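Local atomic coordinates of vanadium-dependent bromoperoxidase (Corallina officinalis, PDB entry 1QHB), a protein that catalyses the halogenation of organic substrates with bromide and hydrogen peroxide, using bound vanadate. Residues 131-136 against 390-395; 269-274 against 339-344; 309-314 against 329-334. All coordinates share one frame; numbering follows the deposited sequence.

In the fold
Three contacts sit around the helical core of one subunit of this homododecamer, and all of them also touch a second subunit. Contact 1 ties a long loop to helix 376-402; contacts 2 and 3 both involve the same three-stranded antiparallel sheet and the consecutive helices 337-349 and 323-332. The centres of contacts 2 and 3 are 21 Å apart and their nearest atoms about 5 Å; contact 1 is 27 and 28 Å from them, centre to centre. Contact 3 is close to the vanadate site, with the His331 side chain about 5 Å from that of Arg545. In contact 1 the Lys392 side chain is about 10 Å from that of Lys398 of the same site; contact 2 is remote from it.

Contact 1: 131-136 against 390-395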
ATOM      1  N   THR A 131       0.863  19.513 -23.187  1.00 13.53           N
ATOM      2  CA  THR A 131       2.034  19.481 -22.330  1.00 12.86           C
ATOM      3  C   THR A 131       1.680  19.618 -20.855  1.00 11.60           C
ATOM      4  O   THR A 131       0.856  20.452 -20.524  1.00 13.52           O
ATOM      5  CB  THR A 131       2.904  20.716 -22.717  1.00 15.87           C
ATOM      6  OG1 THR A 131       3.185  20.616 -24.123  1.00 17.22           O
ATOM      7  CG2 THR A 131       4.211  20.665 -21.963  1.00 13.36           C
ATOM      8  N   PHE A 132       2.257  18.843 -19.979  1.00  6.86           N
ATOM      9  CA  PHE A 132       2.050  18.936 -18.554  1.00  8.15           C
ATOM     10  C   PHE A 132       2.963  20.003 -17.978  1.00 10.10           C
ATOM     11  O   PHE A 132       3.760  20.633 -18.682  1.00  9.50           O
ATOM     12  CB  PHE A 132       2.447  17.589 -17.897  1.00  7.75           C
ATOM     13  CG  PHE A 132       1.557  16.449 -18.332  1.00  9.92           C
ATOM     14  CD1 PHE A 132       0.266  16.326 -17.834  1.00  8.02           C
ATOM     15  CD2 PHE A 132       2.014  15.504 -19.235  1.00 10.56           C
ATOM     16  CE1 PHE A 132      -0.572  15.286 -18.224  1.00 12.02           C
ATOM     17  CE2 PHE A 132       1.192  14.444 -19.606  1.00 10.44           C
ATOM     18  CZ  PHE A 132      -0.072  14.324 -19.112  1.00 10.47           C
ATOM     19  N   ASP A 133       2.919  20.209 -16.678  1.00  8.83           N
ATOM     20  CA  ASP A 133       3.750  21.227 -16.063  1.00  8.31           C
ATOM     21  C   ASP A 133       3.962  20.745 -14.619  1.00  8.18           C
ATOM     22  O   ASP A 133       3.047  20.149 -14.075  1.00  6.88           O
ATOM     23  CB  ASP A 133       3.113  22.622 -15.987  1.00  7.56           C
ATOM     24  CG  ASP A 133       4.199  23.693 -15.947  1.00  9.05           C
ATOM     25  OD1 ASP A 133       4.691  23.988 -14.861  1.00 10.43           O
ATOM     26  OD2 ASP A 133       4.608  24.218 -17.023  1.00 10.60           O
ATOM     27  N   LEU A 134       5.090  21.102 -14.036  1.00  8.66           N
ATOM     28  CA  LEU A 134       5.441  20.770 -12.695  1.00  7.43           C
ATOM     29  C   LEU A 134       4.728  21.621 -11.649  1.00 10.73           C
ATOM     30  O   LEU A 134       4.696  21.267 -10.448  1.00 10.72           O
ATOM     31  CB  LEU A 134       6.978  20.827 -12.541  1.00  6.06           C
ATOM     32  CG  LEU A 134       7.779  19.843 -13.402  1.00 13.80           C
ATOM     33  CD1 LEU A 134       9.254  19.881 -13.000  1.00  7.26           C
ATOM     34  CD2 LEU A 134       7.273  18.402 -13.351  1.00  9.03           C
ATOM     35  N   GLU A 135       4.107  22.731 -12.049  1.00  8.75           N
ATOM     36  CA  GLU A 135       3.418  23.538 -11.018  1.00 11.28           C
ATOM     37  C   GLU A 135       2.174  24.166 -11.586  1.00 11.89           C
ATOM     38  O   GLU A 135       2.106  24.443 -12.804  1.00 14.51           O
ATOM     39  CB  GLU A 135       4.342  24.601 -10.448  1.00 11.64           C
ATOM     40  CG  GLU A 135       4.731  25.707 -11.412  1.00 10.16           C
ATOM     41  CD  GLU A 135       5.660  26.756 -10.878  1.00 14.24           C
ATOM     42  OE1 GLU A 135       6.123  26.681  -9.699  1.00 15.10           O
ATOM     43  OE2 GLU A 135       5.957  27.697 -11.644  1.00 13.65           O
ATOM     44  N   GLY A 136       1.221  24.463 -10.731  1.00 10.39           N
ATOM     45  CA  GLY A 136      -0.025  25.094 -11.193  1.00  7.39           C
ATOM     46  C   GLY A 136      -1.027  24.116 -11.758  1.00  9.11           C
ATOM     47  O   GLY A 136      -0.766  22.932 -11.968  1.00  9.59           O
ATOM     48  N   ALA A 390       0.364  29.729 -18.061  1.00  9.81           N
ATOM     49  CA  ALA A 390      -0.877  30.298 -18.617  1.00 12.02           C
ATOM     50  C   ALA A 390      -1.031  30.045 -20.107  1.00 10.59           C
ATOM     51  O   ALA A 390      -2.126  29.782 -20.585  1.00 11.75           O
ATOM     52  CB  ALA A 390      -0.877  31.805 -18.334  1.00  7.08           C
ATOM     53  N   LEU A 391       0.097  30.073 -20.852  1.00  9.96           N
ATOM     54  CA  LEU A 391       0.023  29.863 -22.300  1.00 10.01           C
ATOM     55  C   LEU A 391      -0.396  28.425 -22.605  1.00 10.68           C
ATOM     56  O   LEU A 391      -1.174  28.215 -23.549  1.00 11.72           O
ATOM     57  CB  LEU A 391       1.338  30.181 -23.034  1.00  7.56           C
ATOM     58  CG  LEU A 391       1.724  31.653 -23.121  1.00 12.31           C
ATOM     59  CD1 LEU A 391       3.191  31.774 -23.537  1.00  7.89           C
ATOM     60  CD2 LEU A 391       0.785  32.284 -24.139  1.00  8.73           C
ATOM     61  N   LYS A 392       0.056  27.466 -21.818  1.00 10.05           N
ATOM     62  CA  LYS A 392      -0.319  26.083 -22.036  1.00 10.39           C
ATOM     63  C   LYS A 392      -1.820  25.945 -21.898  1.00 10.07           C
ATOM     64  O   LYS A 392      -2.433  25.339 -22.780  1.00  9.55           O
ATOM     65  CB  LYS A 392       0.390  25.087 -21.117  1.00  9.95           C
ATOM     66  CG  LYS A 392       1.860  24.813 -21.486  1.00  9.82           C
ATOM     67  CD  LYS A 392       2.547  24.082 -20.340  1.00  6.20           C
ATOM     68  CE  LYS A 392       4.069  24.176 -20.449  1.00 11.55           C
ATOM     69  NZ  LYS A 392       4.652  23.176 -19.484  1.00  5.62           N
ATOM     70  N   ALA A 393      -2.415  26.602 -20.902  1.00  6.59           N
ATOM     71  CA  ALA A 393      -3.862  26.551 -20.753  1.00  8.97           C
ATOM     72  C   ALA A 393      -4.577  27.207 -21.925  1.00 11.50           C
ATOM     73  O   ALA A 393      -5.565  26.647 -22.436  1.00 12.65           O
ATOM     74  CB  ALA A 393      -4.306  27.245 -19.455  1.00  3.76           C
ATOM     75  N   VAL A 394      -4.099  28.389 -22.372  1.00 10.74           N
ATOM     76  CA  VAL A 394      -4.856  29.034 -23.471  1.00 10.04           C
ATOM     77  C   VAL A 394      -4.636  28.303 -24.782  1.00  6.82           C
ATOM     78  O   VAL A 394      -5.558  28.380 -25.633  1.00 12.06           O
ATOM     79  CB  VAL A 394      -4.565  30.551 -23.585  1.00 10.92           C
ATOM     80  CG1 VAL A 394      -3.369  30.859 -24.446  1.00  4.33           C
ATOM     81  CG2 VAL A 394      -5.777  31.273 -24.133  1.00 10.38           C
ATOM     82  N   ARG A 395      -3.547  27.596 -24.972  1.00  6.82           N
ATOM     83  CA  ARG A 395      -3.367  26.818 -26.207  1.00 11.42           C
ATOM     84  C   ARG A 395      -4.340  25.651 -26.285  1.00 10.27           C
ATOM     85  O   ARG A 395      -4.868  25.268 -27.302  1.00 12.38           O
ATOM     86  CB  ARG A 395      -1.892  26.335 -26.324  1.00  9.60           C
ATOM     87  CG  ARG A 395      -0.953  27.502 -26.649  1.00 20.00           C
ATOM     88  CD  ARG A 395      -0.904  27.782 -28.141  1.00 31.20           C
ATOM     89  NE  ARG A 395      -0.532  29.191 -28.417  1.00 40.48           N
ATOM     90  CZ  ARG A 395       0.387  29.489 -29.342  1.00 35.61           C
ATOM     91  NH1 ARG A 395       1.006  28.512 -30.012  1.00 35.90           N
ATOM     92  NH2 ARG A 395       0.717  30.738 -29.597  1.00 41.29           N
TER
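Lys392 extends from helix 376-402 and uses its ammonium group to hold two successive residues of the loop 131-136, in which Asp133 forms an Asx turn. NZ makes a 2.7 Å salt bridge to Asp133 OD2 and donates to the backbone oxygen Phe132 O at 2.8 Å. Neither approach is flat: NZ meets OD2 on its anti side, 23° out of the carboxylate plane, and stands 27° from the carbonyl plane of Phe132. The methyl of Thr131 packs across the end of the lysine, CG2 3.6 Å from Lys392 NZ, the two side chains at about a right angle. Thr131 OG1 bonds instead to Asn373 of a second subunit, which brings the loop into the assembly.

One shell out, the Asx turn fixes the carboxylate. With Asp133 CG anti to the backbone N (chi1 -154°), the group lies beside its own carbonyl carbon, and Asp133 OD1 accepts from Glu135 N at 3.1 Å through its anti lone pair. OD1 also forms a salt bridge to Arg389, one helical turn before Lys392, so each carboxylate oxygen has a cationic partner from the same helix; this would be expected to favour the ionised form of Asp133. A methionine in place of Lys392 would probably leave Asp133 OD2 without its cationic mate and Phe132 O without this donor, weakening the tie between loop and helix. The lysine chain runs extended beyond CG, which brings its CE to 3.5 Å from Asp133 OD2.

Contact 2: 269-274 against 339-344; sequences GEIAYG and YLNACL
Tyr273 and Leu344 make the tightest of the apolar contacts between strand 270-273 and helix 337-349: Tyr273 CD1 is 3.6 Å from Leu344 CD1, with Tyr273 CE1 next at 4.0 Å from the same methyl. The leucine methyl approaches the ring obliquely. With CG anti to the backbone N (chi1 -177°), the Tyr273 ring reaches Leu344 even though the bond from CA to CB does not point at the helix. Ile271 adds two further apolar touches with its two branches: CG2 is 3.9 Å from Leu344 CB, and CD1 is 3.9 Å from Asn341 CB, each pair of side chains crossing at about a right angle.

The polar link is made by a water. It donates to Ala272 O at 2.8 Å and to Leu344 O at 2.7 Å, so both of its hydrogens are used to join the two backbones. The polar ends of Tyr273 and Asn341 take part in the assembly instead: Tyr273 OH bonds to Asn341 ND2 of a second subunit, and the reciprocal bond joins this Asn341 to that subunit's Tyr273.

The axes of 270-273 and 339-344 cross at 81° and approach to 8.9 Å. Strand 270-273 is an outer strand of the three-stranded antiparallel sheet within the chain; Ile278 on neighbouring strand 276-285 touches Tyr273, Asn341 and Leu344, while Tyr339 and Ala342 carry helix 337-349 onto helix 530-548.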
ATOM      1  N   GLY A 269      10.152  59.115 -19.569  1.00 14.62           N
ATOM      2  CA  GLY A 269       9.900  57.768 -19.995  1.00 11.24           C
ATOM      3  C   GLY A 269      11.115  56.873 -19.863  1.00 12.33           C
ATOM      4  O   GLY A 269      11.193  55.889 -20.603  1.00 14.55           O
ATOM      5  N   GLU A 270      11.953  57.205 -18.892  1.00 11.37           N
ATOM      6  CA  GLU A 270      13.135  56.372 -18.692  1.00 11.27           C
ATOM      7  C   GLU A 270      12.978  55.482 -17.448  1.00 15.14           C
ATOM      8  O   GLU A 270      12.939  56.073 -16.342  1.00 10.54           O
ATOM      9  CB  GLU A 270      14.365  57.226 -18.511  1.00 15.22           C
ATOM     10  CG  GLU A 270      14.755  58.015 -19.762  1.00 25.46           C
ATOM     11  CD  GLU A 270      15.031  57.185 -21.003  1.00 35.92           C
ATOM     12  OE1 GLU A 270      15.467  56.017 -20.886  1.00 40.10           O
ATOM     13  OE2 GLU A 270      14.824  57.611 -22.161  1.00 47.68           O
ATOM     14  N   ILE A 271      12.853  54.145 -17.558  1.00 11.68           N
ATOM     15  CA  ILE A 271      12.765  53.239 -16.431  1.00 12.77           C
ATOM     16  C   ILE A 271      14.183  52.861 -16.000  1.00 11.18           C
ATOM     17  O   ILE A 271      14.935  52.359 -16.872  1.00 12.16           O
ATOM     18  CB  ILE A 271      12.032  51.888 -16.710  1.00 13.09           C
ATOM     19  CG1 ILE A 271      10.658  52.229 -17.320  1.00  9.11           C
ATOM     20  CG2 ILE A 271      11.920  50.973 -15.510  1.00  7.85           C
ATOM     21  CD1 ILE A 271      10.065  50.962 -17.927  1.00 10.06           C
ATOM     22  N   ALA A 272      14.519  52.998 -14.715  1.00  9.03           N
ATOM     23  CA  ALA A 272      15.830  52.542 -14.247  1.00 11.35           C
ATOM     24  C   ALA A 272      15.832  51.014 -14.216  1.00 13.33           C
ATOM     25  O   ALA A 272      15.064  50.420 -13.482  1.00 14.54           O
ATOM     26  CB  ALA A 272      16.153  53.017 -12.840  1.00 10.97           C
ATOM     27  N   TYR A 273      16.673  50.346 -14.977  1.00 13.58           N
ATOM     28  CA  TYR A 273      16.725  48.877 -15.087  1.00  9.93           C
ATOM     29  C   TYR A 273      18.088  48.463 -14.566  1.00 13.83           C
ATOM     30  O   TYR A 273      19.026  48.442 -15.385  1.00  9.91           O
ATOM     31  CB  TYR A 273      16.589  48.546 -16.562  1.00 10.85           C
ATOM     32  CG  TYR A 273      16.530  47.097 -17.014  1.00 11.45           C
ATOM     33  CD1 TYR A 273      16.152  46.067 -16.138  1.00  7.42           C
ATOM     34  CD2 TYR A 273      16.878  46.762 -18.306  1.00  7.19           C
ATOM     35  CE1 TYR A 273      16.098  44.778 -16.587  1.00  9.28           C
ATOM     36  CE2 TYR A 273      16.823  45.462 -18.756  1.00 10.33           C
ATOM     37  CZ  TYR A 273      16.428  44.467 -17.877  1.00 10.87           C
ATOM     38  OH  TYR A 273      16.397  43.138 -18.267  1.00 14.01           O
ATOM     39  N   GLY A 274      18.223  48.165 -13.257  1.00  7.10           N
ATOM     40  CA  GLY A 274      19.543  47.988 -12.726  1.00 11.06           C
ATOM     41  C   GLY A 274      20.241  49.360 -12.823  1.00 12.96           C
ATOM     42  O   GLY A 274      19.662  50.419 -12.478  1.00 10.01           O
ATOM     43  N   TYR A 339       4.527  43.781 -17.854  1.00  8.34           N
ATOM     44  CA  TYR A 339       4.365  43.523 -16.410  1.00  8.48           C
ATOM     45  C   TYR A 339       5.706  43.521 -15.735  1.00 10.43           C
ATOM     46  O   TYR A 339       5.882  43.951 -14.581  1.00 12.25           O
ATOM     47  CB  TYR A 339       3.526  42.237 -16.178  1.00  8.13           C
ATOM     48  CG  TYR A 339       2.493  42.191 -17.315  1.00  9.52           C
ATOM     49  CD1 TYR A 339       1.438  43.060 -17.363  1.00  9.27           C
ATOM     50  CD2 TYR A 339       2.715  41.332 -18.382  1.00  9.81           C
ATOM     51  CE1 TYR A 339       0.568  43.070 -18.454  1.00  6.93           C
ATOM     52  CE2 TYR A 339       1.871  41.320 -19.487  1.00  9.12           C
ATOM     53  CZ  TYR A 339       0.809  42.198 -19.523  1.00 10.46           C
ATOM     54  OH  TYR A 339      -0.015  42.215 -20.620  1.00 12.79           O
ATOM     55  N   LEU A 340       6.728  43.098 -16.459  1.00  9.27           N
ATOM     56  CA  LEU A 340       8.082  43.158 -15.912  1.00  9.04           C
ATOM     57  C   LEU A 340       8.507  44.622 -15.824  1.00 10.33           C
ATOM     58  O   LEU A 340       9.036  45.100 -14.830  1.00 10.21           O
ATOM     59  CB  LEU A 340       9.010  42.308 -16.781  1.00  9.76           C
ATOM     60  CG  LEU A 340      10.508  42.576 -16.585  1.00 12.57           C
ATOM     61  CD1 LEU A 340      10.957  42.147 -15.204  1.00 10.89           C
ATOM     62  CD2 LEU A 340      11.303  41.948 -17.707  1.00  9.93           C
ATOM     63  N   ASN A 341       8.149  45.422 -16.819  1.00 11.94           N
ATOM     64  CA  ASN A 341       8.483  46.862 -16.811  1.00 12.84           C
ATOM     65  C   ASN A 341       7.700  47.566 -15.709  1.00 11.40           C
ATOM     66  O   ASN A 341       8.300  48.447 -15.122  1.00 10.20           O
ATOM     67  CB  ASN A 341       8.159  47.547 -18.143  1.00  8.53           C
ATOM     68  CG  ASN A 341       9.047  47.038 -19.267  1.00 11.18           C
ATOM     69  OD1 ASN A 341       8.793  47.442 -20.420  1.00 14.17           O
ATOM     70  ND2 ASN A 341      10.005  46.170 -18.983  1.00  5.62           N
ATOM     71  N   ALA A 342       6.456  47.158 -15.492  1.00  9.70           N
ATOM     72  CA  ALA A 342       5.646  47.740 -14.421  1.00  8.62           C
ATOM     73  C   ALA A 342       6.285  47.440 -13.077  1.00  9.03           C
ATOM     74  O   ALA A 342       6.522  48.313 -12.246  1.00 10.98           O
ATOM     75  CB  ALA A 342       4.247  47.161 -14.434  1.00  8.18           C
ATOM     76  N   CYS A 343       6.700  46.172 -12.932  1.00  9.87           N
ATOM     77  CA  CYS A 343       7.414  45.779 -11.740  1.00  6.68           C
ATOM     78  C   CYS A 343       8.671  46.553 -11.455  1.00 10.94           C
ATOM     79  O   CYS A 343       8.850  46.963 -10.318  1.00  9.85           O
ATOM     80  CB  CYS A 343       7.744  44.273 -11.814  1.00  8.43           C
ATOM     81  SG  CYS A 343       8.335  43.496 -10.284  1.00  9.32           S
ATOM     82  N   LEU A 344       9.481  46.805 -12.469  1.00  9.58           N
ATOM     83  CA  LEU A 344      10.694  47.599 -12.310  1.00 10.49           C
ATOM     84  C   LEU A 344      10.408  49.039 -11.888  1.00 11.64           C
ATOM     85  O   LEU A 344      11.142  49.552 -11.053  1.00 11.74           O
ATOM     86  CB  LEU A 344      11.495  47.554 -13.599  1.00  7.97           C
ATOM     87  CG  LEU A 344      12.104  46.218 -14.040  1.00 15.04           C
ATOM     88  CD1 LEU A 344      12.607  46.364 -15.476  1.00 12.48           C
ATOM     89  CD2 LEU A 344      13.268  45.826 -13.145  1.00  6.63           C
TER
HETATM   90  O   HOH W   1      13.825  49.253 -11.200  1.00 28.39           O

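Contact 3: 309-314 against 329-334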
ATOM      1  N   GLY A 309       7.147  41.114 -41.370  1.00 16.17           N
ATOM      2  CA  GLY A 309       8.289  41.986 -41.523  1.00 13.01           C
ATOM      3  C   GLY A 309       8.090  42.975 -42.625  1.00 15.42           C
ATOM      4  O   GLY A 309       9.037  43.679 -42.940  1.00 17.18           O
ATOM      5  N   PHE A 310       6.911  43.002 -43.232  1.00 15.92           N
ATOM      6  CA  PHE A 310       6.627  43.918 -44.331  1.00 16.30           C
ATOM      7  C   PHE A 310       6.227  45.330 -43.937  1.00 17.38           C
ATOM      8  O   PHE A 310       6.109  46.228 -44.782  1.00 18.33           O
ATOM      9  CB  PHE A 310       5.530  43.288 -45.180  1.00 14.36           C
ATOM     10  CG  PHE A 310       5.343  43.894 -46.558  1.00 15.89           C
ATOM     11  CD1 PHE A 310       6.325  43.841 -47.521  1.00 14.39           C
ATOM     12  CD2 PHE A 310       4.111  44.431 -46.887  1.00 15.05           C
ATOM     13  CE1 PHE A 310       6.108  44.356 -48.785  1.00 17.29           C
ATOM     14  CE2 PHE A 310       3.864  44.958 -48.157  1.00 20.67           C
ATOM     15  CZ  PHE A 310       4.898  44.922 -49.075  1.00 18.22           C
ATOM     16  N   GLU A 311       6.000  45.666 -42.674  1.00 15.25           N
ATOM     17  CA  GLU A 311       5.673  47.027 -42.311  1.00 15.67           C
ATOM     18  C   GLU A 311       6.787  48.048 -42.492  1.00 17.06           C
ATOM     19  O   GLU A 311       7.976  47.764 -42.403  1.00 17.39           O
ATOM     20  CB  GLU A 311       5.241  47.056 -40.832  1.00 11.04           C
ATOM     21  CG  GLU A 311       3.937  46.295 -40.674  1.00 13.76           C
ATOM     22  CD  GLU A 311       4.217  44.851 -40.244  1.00 19.02           C
ATOM     23  OE1 GLU A 311       5.377  44.419 -40.184  1.00 11.73           O
ATOM     24  OE2 GLU A 311       3.203  44.165 -39.960  1.00 14.74           O
ATOM     25  N   SER A 312       6.370  49.314 -42.644  1.00 15.83           N
ATOM     26  CA  SER A 312       7.366  50.392 -42.744  1.00 15.53           C
ATOM     27  C   SER A 312       7.117  51.310 -41.549  1.00 13.45           C
ATOM     28  O   SER A 312       6.005  51.338 -41.038  1.00 13.63           O
ATOM     29  CB  SER A 312       7.282  51.297 -43.944  1.00 11.05           C
ATOM     30  OG  SER A 312       5.887  51.695 -44.058  1.00 14.39           O
ATOM     31  N   TYR A 313       8.186  51.922 -41.099  1.00 11.97           N
ATOM     32  CA  TYR A 313       8.234  52.747 -39.901  1.00 13.54           C
ATOM     33  C   TYR A 313       8.850  54.103 -40.236  1.00 15.57           C
ATOM     34  O   TYR A 313       9.578  54.266 -41.211  1.00 15.85           O
ATOM     35  CB  TYR A 313       9.181  52.087 -38.819  1.00 12.04           C
ATOM     36  CG  TYR A 313       8.609  50.735 -38.420  1.00 16.77           C
ATOM     37  CD1 TYR A 313       8.867  49.573 -39.163  1.00 13.20           C
ATOM     38  CD2 TYR A 313       7.715  50.666 -37.334  1.00 11.22           C
ATOM     39  CE1 TYR A 313       8.269  48.361 -38.831  1.00 19.29           C
ATOM     40  CE2 TYR A 313       7.137  49.457 -37.028  1.00 17.31           C
ATOM     41  CZ  TYR A 313       7.409  48.316 -37.753  1.00 19.50           C
ATOM     42  OH  TYR A 313       6.777  47.171 -37.373  1.00 19.33           O
ATOM     43  N   GLU A 314       8.614  55.050 -39.336  1.00 12.00           N
ATOM     44  CA  GLU A 314       9.264  56.350 -39.385  1.00 15.94           C
ATOM     45  C   GLU A 314      10.489  56.252 -38.473  1.00 17.29           C
ATOM     46  O   GLU A 314      10.560  55.347 -37.652  1.00 13.22           O
ATOM     47  CB  GLU A 314       8.331  57.430 -38.858  1.00 15.59           C
ATOM     48  CG  GLU A 314       7.063  57.628 -39.676  1.00 31.20           C
ATOM     49  CD  GLU A 314       7.322  58.287 -41.020  1.00 45.48           C
ATOM     50  OE1 GLU A 314       8.397  58.922 -41.146  1.00 61.18           O
ATOM     51  OE2 GLU A 314       6.476  58.177 -41.937  1.00 56.56           O
ATOM     52  N   TRP A 329       3.042  48.389 -30.284  1.00  9.60           N
ATOM     53  CA  TRP A 329       3.614  47.910 -29.026  1.00 10.30           C
ATOM     54  C   TRP A 329       3.332  46.405 -28.830  1.00  9.54           C
ATOM     55  O   TRP A 329       4.264  45.633 -28.507  1.00  9.06           O
ATOM     56  CB  TRP A 329       2.988  48.733 -27.878  1.00  7.17           C
ATOM     57  CG  TRP A 329       3.841  48.781 -26.639  1.00 11.91           C
ATOM     58  CD1 TRP A 329       4.654  49.802 -26.251  1.00 10.32           C
ATOM     59  CD2 TRP A 329       3.988  47.760 -25.641  1.00 10.45           C
ATOM     60  NE1 TRP A 329       5.303  49.482 -25.070  1.00 10.76           N
ATOM     61  CE2 TRP A 329       4.906  48.233 -24.682  1.00 11.89           C
ATOM     62  CE3 TRP A 329       3.456  46.475 -25.508  1.00 13.68           C
ATOM     63  CZ2 TRP A 329       5.291  47.507 -23.561  1.00  7.95           C
ATOM     64  CZ3 TRP A 329       3.824  45.725 -24.398  1.00 10.00           C
ATOM     65  CH2 TRP A 329       4.730  46.243 -23.429  1.00 12.19           C
ATOM     66  N   VAL A 330       2.100  45.968 -29.087  1.00  7.44           N
ATOM     67  CA  VAL A 330       1.732  44.569 -28.867  1.00  8.15           C
ATOM     68  C   VAL A 330       1.996  43.671 -30.077  1.00 11.97           C
ATOM     69  O   VAL A 330       1.678  42.473 -30.075  1.00 11.36           O
ATOM     70  CB  VAL A 330       0.250  44.418 -28.399  1.00  6.90           C
ATOM     71  CG1 VAL A 330      -0.079  45.208 -27.140  1.00  4.08           C
ATOM     72  CG2 VAL A 330      -0.670  44.831 -29.535  1.00  7.52           C
ATOM     73  N   HIS A 331       2.701  44.173 -31.121  1.00 10.22           N
ATOM     74  CA  HIS A 331       3.018  43.344 -32.241  1.00  7.30           C
ATOM     75  C   HIS A 331       4.226  42.472 -31.838  1.00 10.23           C
ATOM     76  O   HIS A 331       4.386  41.350 -32.301  1.00  8.30           O
ATOM     77  CB  HIS A 331       3.409  44.170 -33.480  1.00  7.11           C
ATOM     78  CG  HIS A 331       3.455  43.352 -34.751  1.00 12.68           C
ATOM     79  ND1 HIS A 331       3.618  43.904 -36.009  1.00 11.91           N
ATOM     80  CD2 HIS A 331       3.231  42.032 -34.976  1.00 12.73           C
ATOM     81  CE1 HIS A 331       3.565  42.949 -36.934  1.00  8.96           C
ATOM     82  NE2 HIS A 331       3.335  41.809 -36.331  1.00 12.09           N
ATOM     83  N   PHE A 332       5.181  43.101 -31.111  1.00 10.30           N
ATOM     84  CA  PHE A 332       6.440  42.409 -30.860  1.00 10.61           C
ATOM     85  C   PHE A 332       6.841  42.268 -29.417  1.00 10.60           C
ATOM     86  O   PHE A 332       7.964  41.827 -29.101  1.00  8.56           O
ATOM     87  CB  PHE A 332       7.543  43.227 -31.562  1.00 12.00           C
ATOM     88  CG  PHE A 332       7.387  43.325 -33.060  1.00 15.95           C
ATOM     89  CD1 PHE A 332       7.371  42.161 -33.840  1.00 12.22           C
ATOM     90  CD2 PHE A 332       7.232  44.546 -33.666  1.00 14.88           C
ATOM     91  CE1 PHE A 332       7.240  42.249 -35.220  1.00 15.79           C
ATOM     92  CE2 PHE A 332       7.051  44.666 -35.041  1.00 10.48           C
ATOM     93  CZ  PHE A 332       7.069  43.507 -35.820  1.00 13.89           C
ATOM     94  N   ASP A 333       5.979  42.716 -28.510  1.00  8.85           N
ATOM     95  CA  ASP A 333       6.421  42.609 -27.114  1.00  9.58           C
ATOM     96  C   ASP A 333       6.773  41.182 -26.725  1.00 10.81           C
ATOM     97  O   ASP A 333       6.138  40.194 -27.109  1.00 12.69           O
ATOM     98  CB  ASP A 333       5.274  43.095 -26.228  1.00  9.18           C
ATOM     99  CG  ASP A 333       4.001  42.301 -26.363  1.00 12.46           C
ATOM    100  OD1 ASP A 333       3.582  41.915 -27.463  1.00 11.33           O
ATOM    101  OD2 ASP A 333       3.335  42.093 -25.317  1.00 10.96           O
ATOM    102  N   SER A 334       7.793  41.022 -25.886  1.00 11.89           N
ATOM    103  CA  SER A 334       7.955  39.664 -25.309  1.00 14.77           C
ATOM    104  C   SER A 334       6.662  39.458 -24.483  1.00 22.51           C
ATOM    105  O   SER A 334       6.127  40.488 -23.952  1.00 31.26           O
ATOM    106  CB  SER A 334       9.118  39.683 -24.380  1.00 19.26           C
ATOM    107  OG  SER A 334       8.529  39.539 -23.088  1.00 31.53           O
TER
HETATM  108  O   HOH W   2       4.002  46.730 -36.458  1.00 13.76           O
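His331 and Glu311 meet beside the vanadate site of the haloperoxidase fold, where the approach to strand 313-318 faces helix 323-332. From His331 CB the ring leaves anti to the backbone N (chi1 -167°), which places the ring against Glu311. CG comes first and lies 3.7 Å above the plane of the adjacent Phe332 ring, over its centre. ND1 bonds to a water at 2.9 Å; the same water is 3.0 Å from Tyr313 OH, making a one-water bridge between the segments. CE1 touches Glu311 OE2 at 3.3 Å. That oxygen arrives at the ring edge, near its plane, yet the carboxylate as a whole is turned 84° to the ring; OE2 takes its hydrogen bond from the backbone N of Ala472. NE2, the far nitrogen, is hydrogen-bonded to Glu473, and the ring also stacks with Phe471. Partners at both nitrogens, with the stacked rings, probably fix the rotation of the imidazole.

The active site is near: the His331 side chain is about 5 Å from that of Arg545, a residue of the vanadate-binding site, and Asp333, two residues on, is hydrogen-bonded through OD1 to NE2 of His485, another residue of that site. The remaining direct touch belongs to Tyr313, which comes from the direction opposite to Phe332 and sets its hydroxyl at the ring edge, near the plane, with Tyr313 OH 3.4 Å from Phe332 CE2.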